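Local coordinates for alternansucrase (Leuconostoc mesenteroides, PDB 6HVG), which belongs to glycoside hydrolase family 70, joining a TIM-barrel-type catalytic core to repeats of the choline-binding and cell-wall-binding kind, with a calcium ion bound in the model, at residues A[350-355]-A[1369-1374]; A[840-845]-A[996-1001]; A[1365-1370]-A[1380-1385]. All coordinates share one frame; numbering follows the deposited sequence.

Contact 1 of 3, residues A[350-355]-A[1369-1374]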
loop_
_atom_site.group_PDB
_atom_site.type_symbol
_atom_site.label_atom_id
_atom_site.label_comp_id
_atom_site.label_asym_id
_atom_site.label_seq_id
_atom_site.Cartn_x
_atom_site.Cartn_y
_atom_site.Cartn_z
ATOM N N LYS A 350 4.465 39.391 -13.608
ATOM C CA LYS A 350 5.688 39.129 -12.918
ATOM C C LYS A 350 6.272 37.840 -13.453
ATOM O O LYS A 350 5.552 36.986 -13.935
ATOM C CB LYS A 350 5.415 39.012 -11.419
ATOM C CG LYS A 350 4.734 40.232 -10.799
ATOM C CD LYS A 350 4.658 40.081 -9.289
ATOM C CE LYS A 350 3.818 41.169 -8.663
ATOM N NZ LYS A 350 3.426 40.767 -7.287
ATOM N N ASN A 351 7.593 37.726 -13.352
ATOM C CA ASN A 351 8.380 36.634 -13.929
ATOM C C ASN A 351 8.035 36.420 -15.396
ATOM O O ASN A 351 7.755 35.316 -15.828
ATOM C CB ASN A 351 8.224 35.358 -13.121
ATOM C CG ASN A 351 9.254 34.296 -13.497
ATOM O OD1 ASN A 351 10.449 34.604 -13.767
ATOM N ND2 ASN A 351 8.822 33.039 -13.497
ATOM N N TYR A 352 8.100 37.510 -16.156
ATOM C CA TYR A 352 7.666 37.547 -17.553
ATOM C C TYR A 352 8.816 38.109 -18.394
ATOM O O TYR A 352 9.285 39.221 -18.152
ATOM C CB TYR A 352 6.431 38.455 -17.677
ATOM C CG TYR A 352 5.686 38.386 -18.993
ATOM C CD1 TYR A 352 6.138 39.079 -20.121
ATOM C CD2 TYR A 352 4.509 37.676 -19.106
ATOM C CE1 TYR A 352 5.450 39.034 -21.337
ATOM C CE2 TYR A 352 3.812 37.631 -20.315
ATOM C CZ TYR A 352 4.286 38.312 -21.433
ATOM O OH TYR A 352 3.592 38.276 -22.634
ATOM N N ALA A 353 9.253 37.333 -19.376
ATOM C CA ALA A 353 10.284 37.772 -20.300
ATOM C C ALA A 353 9.670 38.177 -21.617
ATOM O O ALA A 353 8.778 37.523 -22.106
ATOM C CB ALA A 353 11.286 36.646 -20.526
ATOM N N GLY A 354 10.156 39.261 -22.205
ATOM C CA GLY A 354 9.753 39.612 -23.568
ATOM C C GLY A 354 10.390 40.859 -24.156
ATOM O O GLY A 354 10.954 41.666 -23.442
ATOM N N THR A 355 10.294 40.995 -25.478
ATOM C CA THR A 355 10.874 42.143 -26.165
ATOM C C THR A 355 9.865 43.268 -26.280
ATOM O O THR A 355 9.067 43.305 -27.212
ATOM C CB THR A 355 11.421 41.770 -27.556
ATOM O OG1 THR A 355 10.478 40.923 -28.245
ATOM C CG2 THR A 355 12.784 41.056 -27.430
ATOM N N PHE A 1369 6.091 33.081 -18.370
ATOM C CA PHE A 1369 5.888 33.226 -19.789
ATOM C C PHE A 1369 7.051 33.927 -20.470
ATOM O O PHE A 1369 7.627 34.855 -19.917
ATOM C CB PHE A 1369 4.579 33.977 -20.063
ATOM C CG PHE A 1369 3.345 33.195 -19.697
ATOM C CD1 PHE A 1369 2.812 33.312 -18.421
ATOM C CD2 PHE A 1369 2.699 32.358 -20.623
ATOM C CE1 PHE A 1369 1.671 32.626 -18.067
ATOM C CE2 PHE A 1369 1.557 31.670 -20.266
ATOM C CZ PHE A 1369 1.059 31.795 -18.983
ATOM N N GLY A 1370 7.364 33.496 -21.696
ATOM C CA GLY A 1370 8.517 34.017 -22.430
ATOM C C GLY A 1370 8.175 34.295 -23.858
ATOM O O GLY A 1370 7.669 33.413 -24.542
ATOM N N THR A 1371 8.433 35.519 -24.307
ATOM C CA THR A 1371 8.127 35.928 -25.678
ATOM C C THR A 1371 9.316 35.628 -26.571
ATOM O O THR A 1371 10.445 35.888 -26.184
ATOM C CB THR A 1371 7.817 37.437 -25.770
ATOM O OG1 THR A 1371 6.907 37.798 -24.726
ATOM C CG2 THR A 1371 7.169 37.776 -27.103
ATOM N N ASP A 1372 9.056 35.077 -27.758
ATOM C CA ASP A 1372 10.102 34.854 -28.756
ATOM C C ASP A 1372 10.325 36.124 -29.573
ATOM O O ASP A 1372 9.679 37.140 -29.328
ATOM C CB ASP A 1372 9.806 33.615 -29.636
ATOM C CG ASP A 1372 8.770 33.875 -30.720
ATOM O OD1 ASP A 1372 7.739 34.535 -30.457
ATOM O OD2 ASP A 1372 8.959 33.374 -31.839
ATOM N N ASN A 1373 11.259 36.075 -30.514
ATOM C CA ASN A 1373 11.572 37.248 -31.366
ATOM C C ASN A 1373 10.388 37.719 -32.229
ATOM O O ASN A 1373 10.306 38.874 -32.585
ATOM C CB ASN A 1373 12.786 36.971 -32.271
ATOM C CG ASN A 1373 12.743 35.579 -32.942
ATOM O OD1 ASN A 1373 11.837 34.760 -32.714
ATOM N ND2 ASN A 1373 13.770 35.286 -33.724
ATOM N N SER A 1374 9.466 36.812 -32.533
ATOM C CA SER A 1374 8.341 37.091 -33.412
ATOM C C SER A 1374 7.038 37.454 -32.664
ATOM O O SER A 1374 6.002 37.603 -33.291
ATOM C CB SER A 1374 8.082 35.872 -34.308
ATOM O OG SER A 1374 9.289 35.307 -34.762
#

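Contact 2 of 3, residues A[840-845]-A[996-1001]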
loop_
_atom_site.group_PDB
_atom_site.type_symbol
_atom_site.label_atom_id
_atom_site.label_comp_id
_atom_site.label_asym_id
_atom_site.label_seq_id
_atom_site.Cartn_x
_atom_site.Cartn_y
_atom_site.Cartn_z
ATOM N N GLY A 840 -9.818 -20.880 21.528
ATOM C CA GLY A 840 -10.725 -21.001 20.400
ATOM C C GLY A 840 -11.561 -19.756 20.237
ATOM O O GLY A 840 -11.687 -18.971 21.166
ATOM N N THR A 841 -12.121 -19.581 19.041
ATOM C CA THR A 841 -13.027 -18.487 18.736
ATOM C C THR A 841 -14.439 -18.931 19.020
ATOM O O THR A 841 -14.702 -20.119 19.227
ATOM C CB THR A 841 -12.995 -18.101 17.238
ATOM O OG1 THR A 841 -13.498 -19.182 16.447
ATOM C CG2 THR A 841 -11.607 -17.752 16.773
ATOM N N ILE A 842 -15.366 -17.982 18.992
ATOM C CA ILE A 842 -16.768 -18.320 19.203
ATOM C C ILE A 842 -17.351 -19.148 18.042
ATOM O O ILE A 842 -18.327 -19.889 18.200
ATOM C CB ILE A 842 -17.646 -17.079 19.492
ATOM C CG1 ILE A 842 -17.675 -16.106 18.314
ATOM C CG2 ILE A 842 -17.164 -16.368 20.751
ATOM C CD1 ILE A 842 -18.792 -15.071 18.431
ATOM N N TYR A 843 -16.732 -19.033 16.877
ATOM C CA TYR A 843 -17.188 -19.759 15.706
ATOM C C TYR A 843 -16.754 -21.235 15.709
ATOM O O TYR A 843 -17.361 -22.056 15.015
ATOM C CB TYR A 843 -16.701 -19.063 14.436
ATOM C CG TYR A 843 -16.897 -17.550 14.413
ATOM C CD1 TYR A 843 -18.165 -16.979 14.475
ATOM C CD2 TYR A 843 -15.806 -16.692 14.305
ATOM C CE1 TYR A 843 -18.330 -15.598 14.426
ATOM C CE2 TYR A 843 -15.973 -15.322 14.264
ATOM C CZ TYR A 843 -17.239 -14.789 14.320
ATOM O OH TYR A 843 -17.384 -13.436 14.264
ATOM N N ASN A 844 -15.727 -21.569 16.487
ATOM C CA ASN A 844 -15.141 -22.908 16.479
ATOM C C ASN A 844 -16.131 -24.096 16.516
ATOM O O ASN A 844 -16.014 -25.028 15.714
ATOM C CB ASN A 844 -14.116 -23.050 17.605
ATOM C CG ASN A 844 -13.304 -24.324 17.488
ATOM O OD1 ASN A 844 -13.840 -25.432 17.607
ATOM N ND2 ASN A 844 -11.992 -24.178 17.279
ATOM N N PRO A 845 -17.104 -24.077 17.437
ATOM C CA PRO A 845 -18.004 -25.225 17.516
ATOM C C PRO A 845 -18.827 -25.424 16.250
ATOM O O PRO A 845 -18.958 -26.549 15.779
ATOM C CB PRO A 845 -18.897 -24.890 18.721
ATOM C CG PRO A 845 -18.100 -23.913 19.508
ATOM C CD PRO A 845 -17.424 -23.077 18.468
ATOM N N LEU A 996 -29.849 -11.456 15.250
ATOM C CA LEU A 996 -28.667 -10.610 15.342
ATOM C C LEU A 996 -27.939 -10.904 16.642
ATOM O O LEU A 996 -28.480 -10.675 17.707
ATOM C CB LEU A 996 -29.064 -9.128 15.232
ATOM C CG LEU A 996 -27.996 -8.115 14.760
ATOM C CD1 LEU A 996 -28.603 -7.024 13.887
ATOM C CD2 LEU A 996 -27.267 -7.463 15.925
ATOM N N ASN A 997 -26.720 -11.427 16.536
ATOM C CA ASN A 997 -25.839 -11.682 17.689
ATOM C C ASN A 997 -24.389 -11.853 17.199
ATOM O O ASN A 997 -24.132 -11.699 16.013
ATOM C CB ASN A 997 -26.318 -12.915 18.467
ATOM C CG ASN A 997 -26.449 -14.150 17.584
ATOM O OD1 ASN A 997 -25.461 -14.633 17.023
ATOM N ND2 ASN A 997 -27.671 -14.665 17.446
ATOM N N ALA A 998 -23.455 -12.159 18.097
ATOM C CA ALA A 998 -22.050 -12.303 17.723
ATOM C C ALA A 998 -21.798 -13.336 16.605
ATOM O O ALA A 998 -20.904 -13.147 15.779
ATOM C CB ALA A 998 -21.203 -12.648 18.941
ATOM N N LEU A 999 -22.576 -14.415 16.576
ATOM C CA LEU A 999 -22.355 -15.511 15.614
ATOM C C LEU A 999 -23.081 -15.327 14.260
ATOM O O LEU A 999 -22.688 -15.944 13.259
ATOM C CB LEU A 999 -22.750 -16.856 16.239
ATOM C CG LEU A 999 -21.962 -17.265 17.489
ATOM C CD1 LEU A 999 -22.706 -18.318 18.289
ATOM C CD2 LEU A 999 -20.569 -17.758 17.138
ATOM N N ILE A 1000 -24.127 -14.498 14.208
ATOM C CA ILE A 1000 -24.867 -14.319 12.956
ATOM C C ILE A 1000 -25.581 -12.965 12.837
ATOM O O ILE A 1000 -25.992 -12.368 13.828
ATOM C CB ILE A 1000 -25.863 -15.488 12.732
ATOM C CG1 ILE A 1000 -26.435 -15.465 11.314
ATOM C CG2 ILE A 1000 -26.995 -15.469 13.740
ATOM C CD1 ILE A 1000 -27.112 -16.754 10.894
ATOM N N SER A 1001 -25.699 -12.503 11.596
ATOM C CA SER A 1001 -26.559 -11.400 11.206
ATOM C C SER A 1001 -27.333 -11.879 9.986
ATOM O O SER A 1001 -26.988 -11.555 8.847
ATOM C CB SER A 1001 -25.746 -10.159 10.844
ATOM O OG SER A 1001 -24.855 -9.801 11.896
#

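Contact 3 of 3, residues A[1365-1370]-A[1380-1385]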
loop_
_atom_site.group_PDB
_atom_site.type_symbol
_atom_site.label_atom_id
_atom_site.label_comp_id
_atom_site.label_asym_id
_atom_site.label_seq_id
_atom_site.Cartn_x
_atom_site.Cartn_y
_atom_site.Cartn_z
ATOM N N LEU A 1365 14.677 30.941 -17.723
ATOM C CA LEU A 1365 13.340 31.353 -17.267
ATOM C C LEU A 1365 12.613 30.132 -16.731
ATOM O O LEU A 1365 12.671 29.059 -17.337
ATOM C CB LEU A 1365 12.538 31.978 -18.408
ATOM C CG LEU A 1365 11.137 32.520 -18.116
ATOM C CD1 LEU A 1365 11.175 33.728 -17.196
ATOM C CD2 LEU A 1365 10.436 32.888 -19.407
ATOM N N ARG A 1366 11.972 30.304 -15.578
ATOM C CA ARG A 1366 11.308 29.208 -14.871
ATOM C C ARG A 1366 9.978 29.650 -14.290
ATOM O O ARG A 1366 9.911 30.681 -13.607
ATOM C CB ARG A 1366 12.180 28.749 -13.711
ATOM C CG ARG A 1366 13.524 28.190 -14.097
ATOM C CD ARG A 1366 14.341 27.826 -12.853
ATOM N NE ARG A 1366 14.791 26.442 -13.017
ATOM C CZ ARG A 1366 14.867 25.529 -12.053
ATOM N NH1 ARG A 1366 14.530 25.838 -10.800
ATOM N NH2 ARG A 1366 15.288 24.297 -12.353
ATOM N N LYS A 1367 8.921 28.878 -14.553
ATOM C CA LYS A 1367 7.603 29.118 -13.965
ATOM C C LYS A 1367 7.064 30.460 -14.471
ATOM O O LYS A 1367 6.584 31.287 -13.705
ATOM C CB LYS A 1367 7.683 29.056 -12.421
ATOM C CG LYS A 1367 6.391 28.611 -11.747
ATOM C CD LYS A 1367 6.434 28.712 -10.220
ATOM C CE LYS A 1367 5.109 28.258 -9.610
ATOM N NZ LYS A 1367 4.854 26.808 -9.866
ATOM N N GLY A 1368 7.117 30.656 -15.781
ATOM C CA GLY A 1368 6.714 31.939 -16.351
ATOM C C GLY A 1368 6.662 31.997 -17.864
ATOM O O GLY A 1368 7.121 31.081 -18.555
ATOM N N PHE A 1369 6.091 33.081 -18.370
ATOM C CA PHE A 1369 5.888 33.226 -19.789
ATOM C C PHE A 1369 7.051 33.927 -20.470
ATOM O O PHE A 1369 7.627 34.855 -19.917
ATOM C CB PHE A 1369 4.579 33.977 -20.063
ATOM C CG PHE A 1369 3.345 33.195 -19.697
ATOM C CD1 PHE A 1369 2.812 33.312 -18.421
ATOM C CD2 PHE A 1369 2.699 32.358 -20.623
ATOM C CE1 PHE A 1369 1.671 32.626 -18.067
ATOM C CE2 PHE A 1369 1.557 31.670 -20.266
ATOM C CZ PHE A 1369 1.059 31.795 -18.983
ATOM N N GLY A 1370 7.364 33.496 -21.696
ATOM C CA GLY A 1370 8.517 34.017 -22.430
ATOM C C GLY A 1370 8.175 34.295 -23.858
ATOM O O GLY A 1370 7.669 33.413 -24.542
ATOM N N PHE A 1380 7.096 28.243 -19.506
ATOM C CA PHE A 1380 8.178 27.372 -19.088
ATOM C C PHE A 1380 7.979 26.969 -17.629
ATOM O O PHE A 1380 7.734 27.836 -16.773
ATOM C CB PHE A 1380 9.520 28.096 -19.331
ATOM C CG PHE A 1380 9.710 28.495 -20.764
ATOM C CD1 PHE A 1380 10.308 27.635 -21.654
ATOM C CD2 PHE A 1380 9.241 29.709 -21.233
ATOM C CE1 PHE A 1380 10.452 27.987 -22.981
ATOM C CE2 PHE A 1380 9.384 30.073 -22.569
ATOM C CZ PHE A 1380 9.985 29.205 -23.441
ATOM N N ASP A 1381 8.134 25.675 -17.350
ATOM C CA ASP A 1381 7.745 25.107 -16.060
ATOM C C ASP A 1381 8.772 25.327 -14.923
ATOM O O ASP A 1381 9.765 26.007 -15.095
ATOM C CB ASP A 1381 7.394 23.622 -16.225
ATOM C CG ASP A 1381 8.588 22.749 -16.461
ATOM O OD1 ASP A 1381 9.733 23.187 -16.183
ATOM O OD2 ASP A 1381 8.386 21.592 -16.910
ATOM N N ASP A 1382 8.482 24.776 -13.750
ATOM C CA ASP A 1382 9.335 24.871 -12.561
ATOM C C ASP A 1382 10.813 24.647 -12.872
ATOM O O ASP A 1382 11.670 25.286 -12.261
ATOM C CB ASP A 1382 8.910 23.838 -11.499
ATOM C CG ASP A 1382 7.490 24.053 -10.984
ATOM O OD1 ASP A 1382 6.604 24.467 -11.769
ATOM O OD2 ASP A 1382 7.241 23.770 -9.787
ATOM N N GLN A 1383 11.108 23.743 -13.804
ATOM C CA GLN A 1383 12.496 23.385 -14.130
ATOM C C GLN A 1383 13.010 23.952 -15.445
ATOM O O GLN A 1383 14.039 23.522 -15.931
ATOM C CB GLN A 1383 12.630 21.882 -14.186
ATOM C CG GLN A 1383 12.304 21.148 -12.897
ATOM C CD GLN A 1383 12.676 19.681 -13.025
ATOM O OE1 GLN A 1383 12.186 18.991 -13.920
ATOM N NE2 GLN A 1383 13.568 19.210 -12.163
ATOM N N GLY A 1384 12.281 24.911 -16.012
ATOM C CA GLY A 1384 12.685 25.609 -17.224
ATOM C C GLY A 1384 12.188 25.055 -18.540
ATOM O O GLY A 1384 12.369 25.714 -19.564
ATOM N N LYS A 1385 11.584 23.852 -18.530
ATOM C CA LYS A 1385 11.099 23.196 -19.776
ATOM C C LYS A 1385 9.847 23.867 -20.330
ATOM O O LYS A 1385 8.981 24.308 -19.568
ATOM C CB LYS A 1385 10.817 21.709 -19.567
ATOM C CG LYS A 1385 12.045 20.853 -19.460
ATOM C CD LYS A 1385 11.738 19.489 -18.851
ATOM C CE LYS A 1385 13.030 18.722 -18.570
ATOM N NZ LYS A 1385 12.931 17.780 -17.421
HETATM O O HOH W 1 13.921 28.084 -19.575
#

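Contact 1 of 3, residues A[350-355]-A[1369-1374]
Ala353 is bonded through both its N and its O to the one strand 1369-1371; strand 352-355 and this strand have axes that run 9° from parallel and approach to 4.6 Å. Ala353 N donates to Phe1369 O at 3.0 Å with an N-H...O angle of 164°, and Ala353 O accepts from Thr1371 N at 3.0 Å. This is the pattern of a single parallel bridge, here between Ala353 and Gly1370.

One side chain adds to the polar grip. Thr1371 OG1, set anti to its carbonyl carbon and beside its own N (chi1 -46°), donates to Ala353 O at 3.2 Å. It uses a lone pair in the carbonyl plane, whereas Thr1371 N comes from above that plane, so one residue holds the oxygen from two directions.

The apolar part rests on one pair of side chains. The ring atom Tyr352 CE2 meets Phe1369 CB at 3.7 Å, and Phe1369 O lies over one face of the tyrosine ring, offset toward its rim. The phenyl ring of Phe1369 turns elsewhere, meeting Tyr1379 edge to face.

Two main-chain bonds and one threonine hydroxyl thus make up the polar part of this junction, a single parallel beta bridge between two repeats distant in sequence, with Ala353 O doubly satisfied by Thr1371.

Contact 2 of 3, residues A[840-845]-A[996-1001]
Leu999 presents its CD2 methyl to Ile842, where it meets Ile842 CD1 at 3.5 Å and also touches CG1 and CB, the two side chains crossing obliquely. The same methyl meets the ring of Tyr843, 3.7 Å from Tyr843 CD1; here the side chains slide past each other in opposite directions. CD2 is therefore shared by two consecutive residues of 840-845. Ala998 adds a second apolar point, its CB lying 3.5 Å from Ile842 CD1.

Ile842 places CG1 between its backbone N and carbonyl carbon (chi1 63°). From there CG1 sits over the centre of the Tyr843 ring, 3.9 Å above its plane, while CD1 reaches the other segment. Ala998 O approaches the edge of that ring, 3.8 Å from Tyr843 CE1; this oxygen accepts a hydrogen bond from Lys800 NZ.

No hydrogen bond crosses between the segments, but each is shaped internally. Asn997 OD1 accepts from Leu999 N at 2.9 Å, forming an Asx turn that probably helps to present Ala998 and Leu999. Thr841 OG1 receives weak capping bonds from Tyr843 N and Asn844 N.

Within the glycoside hydrolase family 70 part of the chain, the contact joins the turn entering helix 844-857 to the bend between strands 995-997 and 1003-1009. Tyr843 also packs on Leu807 and Pro808 of helix 807-814 and on Gln793 of helix 779-793, which ties the contact to the surrounding helices.

Contact 3 of 3, residues A[1365-1370]-A[1380-1385]
Lys1367 N and Gly1368 N both turn to Phe1380 O, a G1 beta bulge at the start of strand 1368-1371. The Gly1368 bond measures 3.1 Å and lies in the carbonyl plane; the Lys1367 bond is weak, with an N-H...O angle of only 120°. Phe1380 N returns a bond to Gly1368 O at 3.0 Å, completing an antiparallel hydrogen-bonded pair. Lys1367 N also donates to Asp1381 O at 3.0 Å, far above the carbonyl plane, while Gly1384 N reaches that oxygen from the opposite face.

Side chains flank this backbone core. The guanidinium of Arg1366 lays one face over Asp1382 O, which sits 3.1 Å above its plane and over its centre; the angles rule out hydrogen bonds from NE and NH1. Lys1367 and Asp1382 lie side by side, pointing the same way, and NZ makes a weak, long salt bridge to OD1 at 3.5 Å. Lys1367 bends at its last torsion (chi4 65°), placing NZ near the carboxylate. On the buried flank Leu1365 CD2 meets Phe1380 CD2 at 3.9 Å, the side chains crossing at about a right angle.

Further out, the type I turn from Asp1381 to Gly1384 is braced by an Asx turn: Asp1381 OD1 accepts from Gln1383 N at 2.8 Å, above the carboxylate plane. Arg1366 NE also forms a salt bridge with Glu1364, and the side chain makes a cation-pi contact with Trp1323; both probably help to hold it there.

Main-chain bonds thus join the first strand of hairpin 1368-1371/1377-1380, in a cell-wall-binding-type repeat, to the turn after its second strand; the exposed Lys1367-Asp1382 bridge is weak.

How the contacts relate
Contacts 1 and 3 share Phe1369 and Gly1370 on strand 1368-1371, their centres 11 Å apart. Contact 3 pairs that strand within its own hairpin, while contact 1 joins it to strand 352-355. Asn351 links the two: its ND2 probably bonds Arg1366 O at 2.6 Å, while OD1 is held by Tyr362 OH. Contact 2 lies across the chain's centre, about 73 Å from contact 1 and 63 Å from contact 3, centre to centre, in the glycoside hydrolase family 70 range. Contact 2 falls between the two segments of contact 1 in sequence and precedes contact 3. Contact 1 thus brings together two repeats about a thousand residues apart, with contact 2 in the long intervening part of the chain.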